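Local coordinates for triabin (Triatoma pallidipennis, PDB 1AVG), which inhibits thrombin by forming a non-covalent one-to-one complex with it, inhibiting fibrin formation and platelet aggregation while barely suppressing its amidolytic activity, at residues Gly23-Ala28 and Phe127-Ser132; Gln52-Gly57 and Pro136-Ile141; Leu27-Gly32 and Ile56-Phe61. All coordinates share one frame; numbering follows the deposited sequence.

Interaction 1. Residues Gly23-Ala28 and Phe127-Ser132. Unlike the reference sequence in segment 127-132: Phe127 (reference Leu).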
# COMPACT_ATOMS: atom_id res chain seq x y z
N GLY C 23 -4.78 -5.35 -28.02
CA GLY C 23 -5.64 -4.30 -27.51
C GLY C 23 -5.02 -2.92 -27.35
O GLY C 23 -4.04 -2.57 -28.01
N THR C 24 -5.61 -2.14 -26.45
CA THR C 24 -5.16 -0.79 -26.18
C THR C 24 -4.84 -0.58 -24.70
O THR C 24 -5.57 -1.03 -23.82
CB THR C 24 -6.25 0.24 -26.60
OG1 THR C 24 -6.61 0.02 -27.98
CG2 THR C 24 -5.74 1.67 -26.44
N TRP C 25 -3.72 0.08 -24.45
CA TRP C 25 -3.26 0.41 -23.11
C TRP C 25 -3.04 1.91 -23.13
O TRP C 25 -2.58 2.46 -24.13
CB TRP C 25 -1.92 -0.26 -22.80
CG TRP C 25 -1.98 -1.75 -22.64
CD1 TRP C 25 -1.64 -2.68 -23.57
CD2 TRP C 25 -2.30 -2.47 -21.44
NE1 TRP C 25 -1.71 -3.95 -23.03
CE2 TRP C 25 -2.11 -3.84 -21.72
CE3 TRP C 25 -2.71 -2.09 -20.16
CZ2 TRP C 25 -2.32 -4.83 -20.75
CZ3 TRP C 25 -2.92 -3.08 -19.20
CH2 TRP C 25 -2.73 -4.43 -19.51
N TYR C 26 -3.43 2.57 -22.05
CA TYR C 26 -3.25 4.01 -21.93
C TYR C 26 -2.16 4.23 -20.90
O TYR C 26 -2.15 3.58 -19.86
CB TYR C 26 -4.55 4.67 -21.50
CG TYR C 26 -5.61 4.67 -22.57
CD1 TYR C 26 -6.47 3.59 -22.73
CD2 TYR C 26 -5.76 5.76 -23.42
CE1 TYR C 26 -7.47 3.60 -23.71
CE2 TYR C 26 -6.75 5.79 -24.39
CZ TYR C 26 -7.60 4.71 -24.53
OH TYR C 26 -8.61 4.77 -25.47
N LEU C 27 -1.25 5.15 -21.17
CA LEU C 27 -0.15 5.42 -20.27
C LEU C 27 0.07 6.92 -20.05
O LEU C 27 0.47 7.64 -20.96
CB LEU C 27 1.11 4.75 -20.86
CG LEU C 27 2.53 5.18 -20.51
CD1 LEU C 27 2.83 4.99 -19.05
CD2 LEU C 27 3.47 4.35 -21.35
N ALA C 28 -0.24 7.39 -18.84
CA ALA C 28 -0.08 8.80 -18.50
C ALA C 28 1.15 8.96 -17.64
O ALA C 28 1.51 8.06 -16.89
CB ALA C 28 -1.30 9.32 -17.77
N PHE C 127 0.99 0.99 -17.23
CA PHE C 127 0.08 0.94 -18.37
C PHE C 127 -1.31 0.58 -17.87
O PHE C 127 -1.49 -0.43 -17.19
CB PHE C 127 0.52 -0.12 -19.39
CG PHE C 127 1.86 0.16 -20.05
CD1 PHE C 127 3.05 -0.13 -19.40
CD2 PHE C 127 1.92 0.65 -21.36
CE1 PHE C 127 4.28 0.06 -20.04
CE2 PHE C 127 3.15 0.83 -22.01
CZ PHE C 127 4.32 0.53 -21.35
N GLU C 128 -2.29 1.41 -18.18
CA GLU C 128 -3.66 1.16 -17.75
C GLU C 128 -4.48 0.55 -18.87
O GLU C 128 -4.29 0.87 -20.03
CB GLU C 128 -4.31 2.46 -17.31
CG GLU C 128 -3.77 2.97 -16.02
CD GLU C 128 -4.51 4.18 -15.54
OE1 GLU C 128 -5.73 4.06 -15.24
OE2 GLU C 128 -3.88 5.25 -15.46
N ARG C 129 -5.38 -0.35 -18.51
CA ARG C 129 -6.24 -0.98 -19.50
C ARG C 129 -7.49 -0.12 -19.66
O ARG C 129 -8.13 -0.13 -20.71
CB ARG C 129 -6.58 -2.40 -19.05
CG ARG C 129 -6.92 -3.36 -20.17
CD ARG C 129 -5.84 -3.36 -21.24
NE ARG C 129 -5.42 -4.71 -21.63
CZ ARG C 129 -5.00 -5.05 -22.85
NH1 ARG C 129 -4.94 -4.15 -23.82
NH2 ARG C 129 -4.57 -6.28 -23.08
N THR C 130 -7.81 0.65 -18.62
CA THR C 130 -8.98 1.52 -18.63
C THR C 130 -8.60 3.00 -18.84
O THR C 130 -7.67 3.50 -18.20
CB THR C 130 -9.83 1.33 -17.33
OG1 THR C 130 -11.11 0.77 -17.67
CG2 THR C 130 -10.02 2.64 -16.55
N LYS C 131 -9.33 3.67 -19.73
CA LYS C 131 -9.07 5.08 -20.02
C LYS C 131 -9.54 5.99 -18.89
O LYS C 131 -10.68 5.93 -18.45
CB LYS C 131 -9.76 5.49 -21.32
CG LYS C 131 -9.60 6.97 -21.63
CD LYS C 131 -10.08 7.30 -23.04
CE LYS C 131 -11.56 7.02 -23.20
NZ LYS C 131 -11.95 7.17 -24.61
N SER C 132 -8.65 6.87 -18.45
CA SER C 132 -8.95 7.79 -17.37
C SER C 132 -9.74 9.00 -17.84
O SER C 132 -9.36 10.13 -17.56
CB SER C 132 -7.64 8.22 -16.69
OG SER C 132 -7.85 8.88 -15.45
O HOH W 1 -0.74 5.57 -16.25

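Interaction 2. Residues Gln52-Gly57 and Pro136-Ile141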
# COMPACT_ATOMS: atom_id res chain seq x y z
N GLN C 52 -2.15 -0.90 -29.31
CA GLN C 52 -2.09 0.55 -29.37
C GLN C 52 -1.81 1.10 -27.98
O GLN C 52 -2.60 0.89 -27.05
CB GLN C 52 -3.41 1.13 -29.88
CG GLN C 52 -3.89 0.53 -31.18
CD GLN C 52 -5.25 1.07 -31.59
OE1 GLN C 52 -6.17 1.13 -30.78
NE2 GLN C 52 -5.36 1.49 -32.84
N ILE C 53 -0.65 1.72 -27.82
CA ILE C 53 -0.27 2.30 -26.54
C ILE C 53 -0.47 3.80 -26.75
O ILE C 53 0.10 4.38 -27.66
CB ILE C 53 1.21 2.06 -26.19
CG1 ILE C 53 1.58 0.57 -26.29
CG2 ILE C 53 1.52 2.61 -24.81
CD1 ILE C 53 1.39 -0.23 -25.03
N VAL C 54 -1.37 4.39 -25.98
CA VAL C 54 -1.62 5.81 -26.06
C VAL C 54 -0.85 6.41 -24.89
O VAL C 54 -1.19 6.16 -23.74
CB VAL C 54 -3.13 6.13 -25.94
CG1 VAL C 54 -3.36 7.62 -25.88
CG2 VAL C 54 -3.87 5.54 -27.12
N GLU C 55 0.23 7.13 -25.19
CA GLU C 55 1.06 7.74 -24.16
C GLU C 55 0.72 9.21 -23.99
O GLU C 55 0.66 9.96 -24.96
CB GLU C 55 2.54 7.56 -24.49
CG GLU C 55 3.47 8.05 -23.40
CD GLU C 55 4.86 7.47 -23.51
OE1 GLU C 55 5.06 6.53 -24.29
OE2 GLU C 55 5.76 7.95 -22.80
N ILE C 56 0.57 9.65 -22.74
CA ILE C 56 0.21 11.03 -22.43
C ILE C 56 1.19 11.69 -21.46
O ILE C 56 1.70 11.04 -20.54
CB ILE C 56 -1.17 11.07 -21.76
CG1 ILE C 56 -2.19 10.31 -22.61
CG2 ILE C 56 -1.61 12.49 -21.56
CD1 ILE C 56 -3.15 9.47 -21.81
N GLY C 57 1.45 12.97 -21.68
CA GLY C 57 2.32 13.76 -20.81
C GLY C 57 3.82 13.65 -20.98
O GLY C 57 4.58 14.19 -20.16
N PRO C 136 -7.50 10.94 -24.44
CA PRO C 136 -8.13 10.97 -25.76
C PRO C 136 -8.51 9.52 -26.05
O PRO C 136 -7.86 8.59 -25.57
CB PRO C 136 -6.97 11.40 -26.66
CG PRO C 136 -6.08 12.19 -25.74
CD PRO C 136 -6.09 11.36 -24.51
N ASP C 137 -9.58 9.32 -26.80
CA ASP C 137 -9.98 7.96 -27.15
C ASP C 137 -8.93 7.47 -28.14
O ASP C 137 -8.53 8.21 -29.03
CB ASP C 137 -11.37 7.94 -27.79
CG ASP C 137 -11.85 6.54 -28.15
OD1 ASP C 137 -11.52 5.58 -27.42
OD2 ASP C 137 -12.56 6.40 -29.17
N ALA C 138 -8.46 6.24 -27.96
CA ALA C 138 -7.47 5.68 -28.86
C ALA C 138 -7.95 5.79 -30.31
O ALA C 138 -7.17 6.08 -31.20
CB ALA C 138 -7.19 4.23 -28.51
N LYS C 139 -9.26 5.63 -30.51
CA LYS C 139 -9.86 5.72 -31.85
C LYS C 139 -9.70 7.11 -32.48
O LYS C 139 -9.63 7.25 -33.70
CB LYS C 139 -11.34 5.32 -31.78
N GLU C 140 -9.65 8.14 -31.64
CA GLU C 140 -9.49 9.50 -32.13
C GLU C 140 -8.04 9.78 -32.48
O GLU C 140 -7.74 10.32 -33.55
CB GLU C 140 -9.94 10.52 -31.07
CG GLU C 140 -11.41 10.43 -30.66
CD GLU C 140 -11.72 11.17 -29.36
OE1 GLU C 140 -10.90 12.01 -28.92
OE2 GLU C 140 -12.78 10.89 -28.76
N ILE C 141 -7.14 9.43 -31.57
CA ILE C 141 -5.70 9.66 -31.72
C ILE C 141 -4.92 8.69 -32.62
O ILE C 141 -3.92 9.07 -33.24
CB ILE C 141 -5.00 9.72 -30.33
CG1 ILE C 141 -3.49 9.87 -30.48
CG2 ILE C 141 -5.33 8.47 -29.51
CD1 ILE C 141 -2.75 9.68 -29.18

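Interaction 3. Residues Leu27-Gly32 and Ile56-Phe61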
# COMPACT_ATOMS: atom_id res chain seq x y z
N LEU C 27 -1.25 5.15 -21.17
CA LEU C 27 -0.15 5.42 -20.27
C LEU C 27 0.07 6.92 -20.05
O LEU C 27 0.47 7.64 -20.96
CB LEU C 27 1.11 4.75 -20.86
CG LEU C 27 2.53 5.18 -20.51
CD1 LEU C 27 2.83 4.99 -19.05
CD2 LEU C 27 3.47 4.35 -21.35
N ALA C 28 -0.24 7.39 -18.84
CA ALA C 28 -0.08 8.80 -18.50
C ALA C 28 1.15 8.96 -17.64
O ALA C 28 1.51 8.06 -16.89
CB ALA C 28 -1.30 9.32 -17.77
N HIS C 29 1.79 10.12 -17.75
CA HIS C 29 2.99 10.38 -16.96
C HIS C 29 2.72 11.17 -15.70
O HIS C 29 3.65 11.56 -14.99
CB HIS C 29 4.06 11.07 -17.82
CG HIS C 29 4.76 10.15 -18.76
ND1 HIS C 29 6.11 9.87 -18.66
CD2 HIS C 29 4.31 9.42 -19.81
CE1 HIS C 29 6.46 9.02 -19.60
NE2 HIS C 29 5.38 8.73 -20.32
N GLY C 30 1.45 11.37 -15.41
CA GLY C 30 1.04 12.11 -14.23
C GLY C 30 -0.47 12.23 -14.22
O GLY C 30 -1.09 12.08 -15.27
N PRO C 31 -1.08 12.49 -13.06
CA PRO C 31 -2.53 12.62 -12.96
C PRO C 31 -3.10 13.67 -13.90
O PRO C 31 -3.97 13.38 -14.73
CB PRO C 31 -2.73 13.03 -11.50
CG PRO C 31 -1.57 12.38 -10.80
CD PRO C 31 -0.44 12.66 -11.74
N GLY C 32 -2.56 14.88 -13.80
CA GLY C 32 -3.02 16.00 -14.61
C GLY C 32 -2.69 16.02 -16.09
O GLY C 32 -3.60 16.15 -16.92
N ILE C 56 0.57 9.65 -22.74
CA ILE C 56 0.21 11.03 -22.43
C ILE C 56 1.19 11.69 -21.46
O ILE C 56 1.70 11.04 -20.54
CB ILE C 56 -1.17 11.07 -21.76
CG1 ILE C 56 -2.19 10.31 -22.61
CG2 ILE C 56 -1.61 12.49 -21.56
CD1 ILE C 56 -3.15 9.47 -21.81
N GLY C 57 1.45 12.97 -21.68
CA GLY C 57 2.32 13.76 -20.81
C GLY C 57 3.82 13.65 -20.98
O GLY C 57 4.58 14.19 -20.16
N TYR C 58 4.27 12.97 -22.04
CA TYR C 58 5.69 12.81 -22.27
C TYR C 58 6.20 13.95 -23.13
O TYR C 58 6.11 13.92 -24.35
CB TYR C 58 5.98 11.47 -22.94
CG TYR C 58 7.43 11.04 -22.88
CD1 TYR C 58 8.18 11.19 -21.72
CD2 TYR C 58 8.05 10.48 -24.00
CE1 TYR C 58 9.51 10.79 -21.66
CE2 TYR C 58 9.37 10.08 -23.96
CZ TYR C 58 10.10 10.23 -22.79
OH TYR C 58 11.42 9.83 -22.76
N ASN C 59 6.75 14.96 -22.46
CA ASN C 59 7.29 16.16 -23.08
C ASN C 59 8.26 15.97 -24.25
O ASN C 59 8.55 16.93 -24.96
CB ASN C 59 7.94 17.04 -22.01
CG ASN C 59 8.81 16.24 -21.05
OD1 ASN C 59 9.76 15.57 -21.46
ND2 ASN C 59 8.45 16.28 -19.78
N LYS C 60 8.77 14.76 -24.45
CA LYS C 60 9.71 14.50 -25.54
C LYS C 60 9.02 14.26 -26.89
O LYS C 60 9.67 14.32 -27.93
CB LYS C 60 10.61 13.31 -25.19
CG LYS C 60 11.28 13.42 -23.83
CD LYS C 60 12.66 14.05 -23.91
CE LYS C 60 13.69 13.07 -24.45
NZ LYS C 60 15.08 13.62 -24.42
N PHE C 61 7.71 13.99 -26.87
CA PHE C 61 6.95 13.72 -28.09
C PHE C 61 6.11 14.91 -28.58
O PHE C 61 5.61 15.71 -27.79
CB PHE C 61 6.00 12.53 -27.87
CG PHE C 61 6.69 11.22 -27.65
CD1 PHE C 61 7.92 10.95 -28.23
CD2 PHE C 61 6.10 10.25 -26.85
CE1 PHE C 61 8.55 9.73 -28.02
CE2 PHE C 61 6.72 9.02 -26.64
CZ PHE C 61 7.95 8.76 -27.22

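Interaction 1. Residues Gly23-Ala28 and Phe127-Ser132
Arg129 lays its whole side chain along one face of the Trp25 indole. Arg129 CB lies 3.7 Å from Trp25 CZ3; CG is anti to the backbone N (chi1 -154°), and a bend at chi2 (52°) turns the chain in over the ring. Arg129 CD then sits above the centre of the Trp25 six-membered ring, 3.4 Å away in a CH-pi contact. Arg129 NE comes next, 3.2 Å from Trp25 CZ2, and bonds onward to the carbonyl of Tyr103. Arg129 CZ stands 3.7 Å from the centroid of the Trp25 five-membered ring, and the guanidinium forms a cation-pi stack, its plane 11° from that of the indole. At the tip Arg129 NH1 donates to Thr24 O at 3.2 Å, approaching from above the carbonyl plane, and also to Asn22 O. Gly23-Thr24-Trp25 is the Gly-X-Trp signature of lipocalins, and an arginine from the end of the last barrel strand packed on this tryptophan is a hallmark of the fold. Beside it Tyr26 and Glu128 make an antiparallel hydrogen-bonded pair that closes the barrel: Tyr26 N to Glu128 O is 2.8 Å and Glu128 N to Tyr26 O 2.7 Å. On the outside, Lys131 CB rests over the Tyr26 ring face, 4.0 Å from its centroid, while the hydroxyl hydrogen-bonds with Ala138 N. Glu128 OE2 forms a salt bridge with a basic side chain of another protein chain.

Interaction 2. Residues Gln52-Gly57 and Pro136-Ile141
The short helix 138-141 lies against the outer surface of strand 51-56, with the backbones nearest at Val54 and Ala138, whose CA atoms are 6.5 Å apart. Asp137 holds the N-cap position, and its carbonyl O accepts from both Glu140 N (2.8 Å) and Ile141 N, which keeps the single turn wound. Val54 carries the contact by dividing its two methyls. Val54 CG1, anti to the backbone N (chi1 174°), meets CD1 of Ile141 tip to tip at 3.9 Å; Ile141 reaches it with an extended chain. Val54 CG2 turns to Ala138 and touches its CB at 3.8 Å. Further up the strand Ile56 CD1 faces Pro136 CD at 4.4 Å, a loose touch just ahead of the helix. Gln52 brings its OE1 to 4.0 Å from Ala138 CB, but its polar partner is the hydroxyl of Thr24 on the neighbouring strand. Ile53 and Glu55 point the other way, toward the barrel interior. Directly after Ile141 comes Cys142, whose disulfide with Cys39 ties the chain end to strand 37-43. Between these two segments the contact is purely van der Waals, so the aliphatic fit positions the helix without setting a direction of its own; a directional bond joins Ala138 N to the Tyr26 hydroxyl.

Interaction 3. Residues Leu27-Gly32 and Ile56-Phe61
Two backbone hydrogen bonds join the end of strand 24-28 to the end of strand 51-56. Ile56 N donates to Leu27 O at 2.7 Å, nearly along the C=O axis, and Ile56 O accepts from His29 N at 2.9 Å in a more bent bond (130° at the hydrogen). The same Ile56 O receives a CA-H...O contact from Ala28 CA at 3.5 Å and lies near the plane of the His29 ring at its edge, 3.2 Å from CD2. Ala28 and Ile56 thus form a parallel bridge. That direction is unusual for a lipocalin-type barrel, whose neighbouring strands normally run antiparallel; in triabin the second and third strands have exchanged places, setting 51-56 beside 24-28. Beyond the strand ends, the His29 and Tyr58 rings are nearly parallel (21°) but slid apart, centroids 4.9 Å from each other, so overlap is slight; Tyr58 CD1 comes 3.5 Å from His29 CE1. A CH-pi contact adds Tyr58 CB over the His29 face, 4.1 Å from its centroid. His29 NE2 hydrogen-bonds with Glu55 OE2, whose charge could favour a protonated imidazole; Arg111, salt-bridged to the same oxygen, would probably weaken this, and the charge of His29 stays open. Tyr58 opens a type I turn to Phe61, its hydroxyl held by Glu121.

In the fold
All three contacts meet around the neighbouring parallel strands 24-28 and 51-56. Interaction 1 joins the first of these to the last strand, 122-128, closing the barrel; interaction 2 sets the C-terminal helix on the outside of the second, its centre about 8 Å from that of interaction 1; interaction 3 lies at the strand ends, its centre about 12 Å and 11 Å from those of interactions 1 and 2. Interactions 1 and 3 share Leu27 and Ala28, and interactions 2 and 3 share Ile56 and Gly57. Along the chain the segments of interactions 1 and 2 alternate, so the first and third strands of the chain and its C-terminal part come together in one region of the barrel wall.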